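PDB 7ORX: probable benzoylformate decarboxylase from Rhodococcus jostii, which belongs to the thiamine diphosphate-dependent enzymes, forming a four-chain assembly that binds thiamine diphosphate and sodium ions. Local coordinates for residues A5-R18 against W166-R180. Residues are numbered along the deposited sequence; the frame is centred on the assembly and turned at random.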
loop_
_atom_site.group_PDB
_atom_site.type_symbol
_atom_site.label_atom_id
_atom_site.label_comp_id
_atom_site.label_asym_id
_atom_site.label_seq_id
_atom_site.Cartn_x
_atom_site.Cartn_y
_atom_site.Cartn_z
ATOM N N ALA C 5 32.535 3.338 -15.767
ATOM C CA ALA C 5 32.458 3.338 -14.284
ATOM C C ALA C 5 31.331 2.378 -13.893
ATOM O O ALA C 5 30.379 2.317 -14.687
ATOM C CB ALA C 5 32.180 4.748 -13.799
ATOM N N THR C 6 31.372 1.711 -12.729
ATOM C CA THR C 6 30.262 0.838 -12.246
ATOM C C THR C 6 29.287 1.648 -11.378
ATOM O O THR C 6 29.599 2.806 -10.974
ATOM C CB THR C 6 30.739 -0.405 -11.487
ATOM O OG1 THR C 6 31.437 0.043 -10.331
ATOM C CG2 THR C 6 31.630 -1.318 -12.305
ATOM N N VAL C 7 28.118 1.075 -11.146
ATOM C CA VAL C 7 27.042 1.726 -10.358
ATOM C C VAL C 7 27.584 1.981 -8.939
ATOM O O VAL C 7 27.305 3.043 -8.368
ATOM C CB VAL C 7 25.780 0.850 -10.394
ATOM C CG1 VAL C 7 24.825 1.195 -9.293
ATOM C CG2 VAL C 7 25.089 0.952 -11.745
ATOM N N SER C 8 28.362 1.044 -8.411
ATOM C CA SER C 8 29.108 1.143 -7.129
ATOM C C SER C 8 30.063 2.368 -7.164
ATOM O O SER C 8 30.031 3.182 -6.231
ATOM C CB SER C 8 29.822 -0.177 -6.864
ATOM O OG SER C 8 30.699 -0.090 -5.744
ATOM N N GLU C 9 30.872 2.540 -8.213
ATOM C CA GLU C 9 31.894 3.618 -8.235
ATOM C C GLU C 9 31.192 4.972 -8.230
ATOM O O GLU C 9 31.668 5.900 -7.553
ATOM C CB GLU C 9 32.814 3.470 -9.436
ATOM C CG GLU C 9 33.659 2.208 -9.381
ATOM C CD GLU C 9 34.531 1.931 -10.602
ATOM O OE1 GLU C 9 34.070 2.147 -11.769
ATOM O OE2 GLU C 9 35.645 1.441 -10.388
ATOM N N VAL C 10 30.080 5.081 -8.942
ATOM C CA VAL C 10 29.385 6.385 -9.081
ATOM C C VAL C 10 28.629 6.692 -7.790
ATOM O O VAL C 10 28.600 7.874 -7.372
ATOM C CB VAL C 10 28.454 6.397 -10.299
ATOM C CG1 VAL C 10 27.670 7.696 -10.352
ATOM C CG2 VAL C 10 29.227 6.203 -11.578
ATOM N N THR C 11 27.986 5.671 -7.220
ATOM C CA THR C 11 27.211 5.776 -5.956
ATOM C C THR C 11 28.135 6.302 -4.849
ATOM O O THR C 11 27.770 7.304 -4.240
ATOM C CB THR C 11 26.555 4.443 -5.586
ATOM O OG1 THR C 11 25.653 4.063 -6.625
ATOM C CG2 THR C 11 25.795 4.514 -4.276
ATOM N N TYR C 12 29.317 5.696 -4.675
ATOM C CA TYR C 12 30.341 6.094 -3.667
ATOM C C TYR C 12 30.862 7.501 -3.966
ATOM O O TYR C 12 30.990 8.288 -3.017
ATOM C CB TYR C 12 31.456 5.060 -3.553
ATOM C CG TYR C 12 31.125 3.919 -2.620
ATOM C CD1 TYR C 12 30.891 4.157 -1.279
ATOM C CD2 TYR C 12 31.034 2.607 -3.068
ATOM C CE1 TYR C 12 30.573 3.124 -0.408
ATOM C CE2 TYR C 12 30.732 1.559 -2.224
ATOM C CZ TYR C 12 30.503 1.818 -0.874
ATOM O OH TYR C 12 30.217 0.816 0.022
ATOM N N GLU C 13 31.066 7.867 -5.228
ATOM C CA GLU C 13 31.558 9.234 -5.542
ATOM C C GLU C 13 30.486 10.244 -5.114
ATOM O O GLU C 13 30.827 11.396 -4.711
ATOM C CB GLU C 13 31.988 9.317 -7.016
ATOM C CG GLU C 13 32.472 10.710 -7.432
ATOM C CD GLU C 13 33.947 10.996 -7.736
ATOM O OE1 GLU C 13 34.218 11.629 -8.811
ATOM O OE2 GLU C 13 34.812 10.677 -6.859
ATOM N N LEU C 14 29.231 9.813 -5.178
ATOM C CA LEU C 14 28.068 10.668 -4.910
ATOM C C LEU C 14 27.890 10.807 -3.404
ATOM O O LEU C 14 27.733 11.950 -2.942
ATOM C CB LEU C 14 26.863 10.026 -5.589
ATOM C CG LEU C 14 25.522 10.637 -5.220
ATOM C CD1 LEU C 14 25.317 11.984 -5.889
ATOM C CD2 LEU C 14 24.383 9.695 -5.566
ATOM N N LEU C 15 27.910 9.692 -2.654
ATOM C CA LEU C 15 27.764 9.734 -1.184
ATOM C C LEU C 15 28.855 10.646 -0.620
ATOM O O LEU C 15 28.551 11.393 0.290
ATOM C CB LEU C 15 27.870 8.321 -0.614
ATOM C CG LEU C 15 26.836 7.336 -1.140
ATOM C CD1 LEU C 15 27.186 5.924 -0.762
ATOM C CD2 LEU C 15 25.452 7.668 -0.654
ATOM N N ARG C 16 30.083 10.586 -1.147
ATOM C CA ARG C 16 31.218 11.438 -0.674
ATOM C C ARG C 16 30.875 12.899 -0.963
ATOM O O ARG C 16 31.115 13.734 -0.106
ATOM C CB ARG C 16 32.569 11.102 -1.320
ATOM C CG ARG C 16 33.689 12.014 -0.820
ATOM C CD ARG C 16 35.096 11.849 -1.398
ATOM N NE ARG C 16 35.582 10.483 -1.280
ATOM C CZ ARG C 16 35.477 9.535 -2.220
ATOM N NH1 ARG C 16 34.912 9.790 -3.383
ATOM N NH2 ARG C 16 35.956 8.324 -1.999
ATOM N N ALA C 17 30.374 13.171 -2.168
ATOM C CA ALA C 17 30.019 14.520 -2.657
ATOM C C ALA C 17 29.013 15.156 -1.694
ATOM O O ALA C 17 29.103 16.359 -1.460
ATOM C CB ALA C 17 29.444 14.387 -4.033
ATOM N N ARG C 18 28.123 14.337 -1.116
ATOM C CA ARG C 18 26.995 14.756 -0.239
ATOM C C ARG C 18 27.326 14.628 1.269
ATOM O O ARG C 18 26.418 14.758 2.086
ATOM C CB ARG C 18 25.777 13.885 -0.564
ATOM C CG ARG C 18 25.191 14.059 -1.958
ATOM C CD ARG C 18 24.718 15.478 -2.335
ATOM N NE ARG C 18 24.041 15.384 -3.640
ATOM C CZ ARG C 18 24.613 15.567 -4.810
ATOM N NH1 ARG C 18 25.866 15.943 -4.879
ATOM N NH2 ARG C 18 23.935 15.388 -5.917
ATOM N N TRP C 166 25.217 -3.435 -8.410
ATOM C CA TRP C 166 26.403 -2.623 -8.039
ATOM C C TRP C 166 27.512 -2.786 -9.092
ATOM O O TRP C 166 28.256 -1.860 -9.325
ATOM C CB TRP C 166 26.864 -3.019 -6.644
ATOM C CG TRP C 166 25.861 -2.670 -5.598
ATOM C CD1 TRP C 166 25.177 -3.524 -4.781
ATOM C CD2 TRP C 166 25.419 -1.350 -5.265
ATOM N NE1 TRP C 166 24.337 -2.823 -3.959
ATOM C CE2 TRP C 166 24.471 -1.488 -4.221
ATOM C CE3 TRP C 166 25.763 -0.080 -5.720
ATOM C CZ2 TRP C 166 23.825 -0.391 -3.662
ATOM C CZ3 TRP C 166 25.150 1.009 -5.141
ATOM C CH2 TRP C 166 24.189 0.851 -4.126
ATOM N N ALA C 167 27.578 -3.961 -9.701
ATOM C CA ALA C 167 28.612 -4.397 -10.655
ATOM C C ALA C 167 28.226 -3.944 -12.064
ATOM O O ALA C 167 29.110 -3.937 -12.945
ATOM C CB ALA C 167 28.761 -5.899 -10.588
ATOM N N ALA C 168 26.976 -3.553 -12.309
ATOM C CA ALA C 168 26.526 -3.150 -13.666
ATOM C C ALA C 168 27.225 -1.860 -14.105
ATOM O O ALA C 168 27.632 -1.067 -13.226
ATOM C CB ALA C 168 25.024 -2.991 -13.692
ATOM N N GLU C 169 27.349 -1.660 -15.422
ATOM C CA GLU C 169 27.943 -0.419 -15.975
ATOM C C GLU C 169 27.012 0.743 -15.612
ATOM O O GLU C 169 25.798 0.582 -15.754
ATOM C CB GLU C 169 28.160 -0.541 -17.480
ATOM C CG GLU C 169 29.004 0.585 -18.093
ATOM C CD GLU C 169 28.890 0.742 -19.627
ATOM O OE1 GLU C 169 27.863 0.268 -20.194
ATOM O OE2 GLU C 169 29.836 1.328 -20.285
ATOM N N ALA C 170 27.562 1.852 -15.116
ATOM C CA ALA C 170 26.801 3.074 -14.773
ATOM C C ALA C 170 26.466 3.834 -16.045
ATOM O O ALA C 170 27.285 3.858 -16.952
ATOM C CB ALA C 170 27.593 3.957 -13.845
ATOM N N PRO C 171 25.336 4.580 -16.079
ATOM C CA PRO C 171 24.949 5.376 -17.231
ATOM C C PRO C 171 25.911 6.512 -17.544
ATOM O O PRO C 171 26.451 7.153 -16.649
ATOM C CB PRO C 171 23.613 6.036 -16.836
ATOM C CG PRO C 171 23.119 5.218 -15.718
ATOM C CD PRO C 171 24.385 4.809 -14.986
ATOM N N PRO C 172 26.102 6.786 -18.852
ATOM C CA PRO C 172 26.974 7.873 -19.296
ATOM C C PRO C 172 26.872 9.224 -18.565
ATOM O O PRO C 172 27.909 9.812 -18.336
ATOM C CB PRO C 172 26.473 8.028 -20.732
ATOM C CG PRO C 172 26.194 6.594 -21.156
ATOM C CD PRO C 172 25.524 5.990 -19.950
ATOM N N GLU C 173 25.659 9.679 -18.220
ATOM C CA GLU C 173 25.365 11.107 -17.900
ATOM C C GLU C 173 25.429 11.371 -16.390
ATOM O O GLU C 173 24.555 12.134 -15.891
ATOM C CB GLU C 173 23.998 11.505 -18.475
ATOM C CG GLU C 173 24.040 11.853 -19.967
ATOM C CD GLU C 173 24.573 13.243 -20.298
ATOM O OE1 GLU C 173 25.436 13.383 -21.215
ATOM O OE2 GLU C 173 24.096 14.204 -19.667
ATOM N N SER C 174 26.463 10.851 -15.712
ATOM C CA SER C 174 26.517 10.686 -14.234
ATOM C C SER C 174 27.425 11.744 -13.571
ATOM O O SER C 174 27.308 11.916 -12.343
ATOM C CB SER C 174 26.935 9.263 -13.861
ATOM O OG SER C 174 25.921 8.307 -14.186
ATOM N N ALA C 175 28.321 12.416 -14.293
ATOM C CA ALA C 175 29.056 13.607 -13.791
ATOM C C ALA C 175 28.036 14.714 -13.467
ATOM O O ALA C 175 28.290 15.546 -12.523
ATOM C CB ALA C 175 30.070 14.071 -14.816
ATOM N N GLY C 176 26.946 14.713 -14.260
ATOM C CA GLY C 176 25.706 15.505 -14.104
ATOM C C GLY C 176 25.088 15.381 -12.718
ATOM O O GLY C 176 24.809 16.431 -12.152
ATOM N N LEU C 177 24.870 14.151 -12.219
ATOM C CA LEU C 177 24.331 13.845 -10.862
ATOM C C LEU C 177 25.138 14.552 -9.764
ATOM O O LEU C 177 24.519 15.168 -8.930
ATOM C CB LEU C 177 24.377 12.346 -10.574
ATOM C CG LEU C 177 23.114 11.519 -10.802
ATOM C CD1 LEU C 177 23.233 10.170 -10.121
ATOM C CD2 LEU C 177 21.879 12.206 -10.295
ATOM N N LEU C 178 26.457 14.397 -9.720
ATOM C CA LEU C 178 27.327 15.011 -8.669
ATOM C C LEU C 178 27.044 16.506 -8.536
ATOM O O LEU C 178 26.970 16.974 -7.382
ATOM C CB LEU C 178 28.808 14.921 -9.027
ATOM C CG LEU C 178 29.603 13.757 -8.482
ATOM C CD1 LEU C 178 29.583 12.639 -9.526
ATOM C CD2 LEU C 178 31.026 14.215 -8.100
ATOM N N ALA C 179 26.982 17.215 -9.677
ATOM C CA ALA C 179 26.889 18.686 -9.808
ATOM C C ALA C 179 25.586 19.186 -9.177
ATOM O O ALA C 179 25.525 20.397 -8.830
ATOM C CB ALA C 179 26.947 19.038 -11.280
ATOM N N ARG C 180 24.580 18.297 -9.041
ATOM C CA ARG C 180 23.206 18.624 -8.577
ATOM C C ARG C 180 23.261 19.186 -7.162
ATOM O O ARG C 180 23.978 18.625 -6.329
ATOM C CB ARG C 180 22.246 17.425 -8.593
ATOM C CG ARG C 180 21.897 16.939 -10.003
ATOM C CD ARG C 180 20.439 16.591 -10.273
ATOM N NE ARG C 180 19.603 17.746 -10.011
ATOM C CZ ARG C 180 18.522 17.753 -9.228
ATOM N NH1 ARG C 180 18.038 16.653 -8.662
ATOM N NH2 ARG C 180 17.887 18.894 -9.053
#
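The guanidinium of Arg18 lies between Leu14 CD1 on one face and the carbonyl oxygen of Arg180 on the other, while its edge meets two further carbonyls. Both edge bonds run close to the guanidinium plane: NH1 of Arg18 donates to Leu178 O at 2.9 Å, and its NH2 to Leu177 O at 3.1 Å. These two bonds fix the guanidinium's rotation, with Asn143 OD1 of helix 138-149 as a third partner at NH2. Leu177 O is shared with Arg180 N, which comes from the opposite face of its carbonyl plane. The bend of the Arg18 chain at chi2 (-58°) turns the group back onto the carbonyls of Leu177 and Leu178.

The other flat group, the indole of Trp166, is met at its edge by Thr11 OG1, 3.4 Å from CZ3, whereas Val7 CG1 approaches obliquely. The Thr11 hydroxyl donates to Val7 O from above the carbonyl plane, which fixes the hydroxyl oxygen beside CZ3. Phe34 also meets the Trp166 ring, the planes at an angle.

Backbone bonds secure the helix start: Ser8 N to Trp166 O (157° at the hydrogen), Val7 N to Ala168 O and Ala170 N to Ala5 O. Thr6 and Glu9 form a capping box there, its OG1 arm weak. Farther along, Val10 spreads its methyls over Ala170 CB (3.6 Å from CG2) and Ser174 CB, and Leu178 CD2 packs against Glu13 CG.

Helices 7-17 and 175-179 are nearly parallel (16°, axes 9.9 Å apart). The contact joins the first helix of the N-terminal thiamine diphosphate-binding alpha/beta domain to the linker that follows strand 157-162 toward the central Rossmann-like domain.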